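Local coordinates for core protein VP4 (Bluetongue virus, PDB 2JHP) that caps the viral messenger RNA inside the inner capsid, working as a multifunctional RNA-capping assembly line, at residues 100-103 with 104-108. Sequence-based numbering, arbitrary orientation.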
loop_
_atom_site.group_PDB
_atom_site.type_symbol
_atom_site.label_atom_id
_atom_site.label_comp_id
_atom_site.label_asym_id
_atom_site.label_seq_id
_atom_site.Cartn_x
_atom_site.Cartn_y
_atom_site.Cartn_z
ATOM N N LYS A 100 -22.592 1.642 22.227
ATOM C CA LYS A 100 -22.387 2.257 20.917
ATOM C C LYS A 100 -21.012 2.923 20.767
ATOM O O LYS A 100 -20.275 2.609 19.830
ATOM C CB LYS A 100 -23.528 3.225 20.569
ATOM C CG LYS A 100 -24.725 2.534 19.914
ATOM C CD LYS A 100 -25.877 3.493 19.658
ATOM C CE LYS A 100 -27.068 2.767 19.054
ATOM N NZ LYS A 100 -28.223 3.685 18.850
ATOM N N ALA A 101 -20.658 3.813 21.693
ATOM C CA ALA A 101 -19.355 4.488 21.644
ATOM C C ALA A 101 -18.189 3.494 21.679
ATOM O O ALA A 101 -17.188 3.675 20.985
ATOM C CB ALA A 101 -19.234 5.499 22.765
ATOM N N PHE A 102 -18.342 2.444 22.486
ATOM C CA PHE A 102 -17.400 1.326 22.556
ATOM C C PHE A 102 -17.181 0.700 21.184
ATOM O O PHE A 102 -16.049 0.598 20.713
ATOM C CB PHE A 102 -17.916 0.277 23.552
ATOM C CG PHE A 102 -16.989 -0.900 23.745
ATOM C CD1 PHE A 102 -15.763 -0.738 24.389
ATOM C CD2 PHE A 102 -17.354 -2.176 23.300
ATOM C CE1 PHE A 102 -14.902 -1.819 24.575
ATOM C CE2 PHE A 102 -16.498 -3.268 23.480
ATOM C CZ PHE A 102 -15.267 -3.088 24.118
ATOM N N GLU A 103 -18.273 0.298 20.542
ATOM C CA GLU A 103 -18.204 -0.339 19.230
ATOM C C GLU A 103 -17.606 0.581 18.157
ATOM O O GLU A 103 -16.780 0.140 17.356
ATOM C CB GLU A 103 -19.584 -0.856 18.816
ATOM C CG GLU A 103 -20.132 -1.934 19.752
ATOM C CD GLU A 103 -21.297 -2.735 19.168
ATOM O OE1 GLU A 103 -22.263 -2.125 18.644
ATOM O OE2 GLU A 103 -21.241 -3.987 19.255
ATOM N N ASN A 104 -18.029 1.851 18.151
ATOM C CA ASN A 104 -17.462 2.878 17.260
ATOM C C ASN A 104 -15.974 3.083 17.501
ATOM O O ASN A 104 -15.223 3.363 16.565
ATOM C CB ASN A 104 -18.181 4.216 17.438
ATOM C CG ASN A 104 -19.643 4.179 17.003
ATOM O OD1 ASN A 104 -20.531 4.468 17.793
ATOM N ND2 ASN A 104 -19.889 3.858 15.742
ATOM N N GLU A 105 -15.555 2.953 18.760
ATOM C CA GLU A 105 -14.132 2.977 19.089
ATOM C C GLU A 105 -13.395 1.830 18.405
ATOM O O GLU A 105 -12.396 2.062 17.715
ATOM C CB GLU A 105 -13.894 2.932 20.595
ATOM C CG GLU A 105 -12.457 3.238 20.971
ATOM C CD GLU A 105 -12.028 4.628 20.531
ATOM O OE1 GLU A 105 -12.711 5.598 20.917
ATOM O OE2 GLU A 105 -11.016 4.753 19.803
ATOM N N ILE A 106 -13.899 0.607 18.584
ATOM C CA ILE A 106 -13.366 -0.565 17.885
ATOM C C ILE A 106 -13.319 -0.335 16.384
ATOM O O ILE A 106 -12.279 -0.515 15.755
ATOM C CB ILE A 106 -14.164 -1.854 18.175
ATOM C CG1 ILE A 106 -14.230 -2.127 19.686
ATOM C CG2 ILE A 106 -13.540 -3.034 17.439
ATOM C CD1 ILE A 106 -14.991 -3.394 20.063
ATOM N N GLY A 107 -14.441 0.097 15.826
ATOM C CA GLY A 107 -14.565 0.299 14.387
ATOM C C GLY A 107 -13.609 1.309 13.792
ATOM O O GLY A 107 -13.003 1.047 12.750
ATOM N N ARG A 108 -13.478 2.466 14.442
ATOM C CA ARG A 108 -12.531 3.490 13.986
ATOM C C ARG A 108 -11.096 2.969 14.014
ATOM O O ARG A 108 -10.380 3.044 12.999
ATOM C CB ARG A 108 -12.639 4.777 14.813
ATOM C CG ARG A 108 -13.934 5.536 14.634
ATOM C CD ARG A 108 -13.892 6.847 15.383
ATOM N NE ARG A 108 -15.210 7.208 15.899
ATOM C CZ ARG A 108 -15.569 7.126 17.179
ATOM N NH1 ARG A 108 -14.707 6.700 18.098
ATOM N NH2 ARG A 108 -16.800 7.481 17.545
#
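Four carbonyls, those of Lys-100, Ala-101, Phe-102 and Glu-103, each take an N-H from four residues further on. Asn-104 N bonds to Lys-100 O at 2.9 Å. Gly-107 N closes on Glu-103 O at 2.8 Å. In between, Ile-106 N bonds to Phe-102 O and Glu-105 N to Ala-101 O. Arg-108 N carries the pattern on by bonding to Asn-104 O. At the start of the helix the N-H groups of Lys-100 and Ala-101 are met, weakly, by Asp-98 OD1.

This is regular alpha-helix, the early turns of helix 99-112, which lies against the N-terminal parallel sheet, with Tyr-49 of strand 48-51 at the interface. Side chains four residues apart form the buried stripe: Phe-102 CE2 lies 3.7 Å from Ile-106 CD1, the methyl approaching the ring obliquely. A fully stretched CG1-CD1 arm (chi2 -179°) carries the isoleucine methyl out as far as the phenylalanine ring. Both also touch Tyr-49, and Leu-14 and Ile-89 pack on the phenylalanine.

The same tyrosine satisfies an acid: its OH hydrogen-bonds Glu-103 OE2. On another side of the helix, Glu-105 folds back at its second torsion (chi2 61°), and its OE1 meets the Arg-108 guanidinium edge-on, level with the plane of the group, in a long salt bridge, 3.6 Å from NH1. Asn-104 O, already bonded to Arg-108 N, lies over one face of that guanidinium, 3.5 Å from its plane and displaced from its centre.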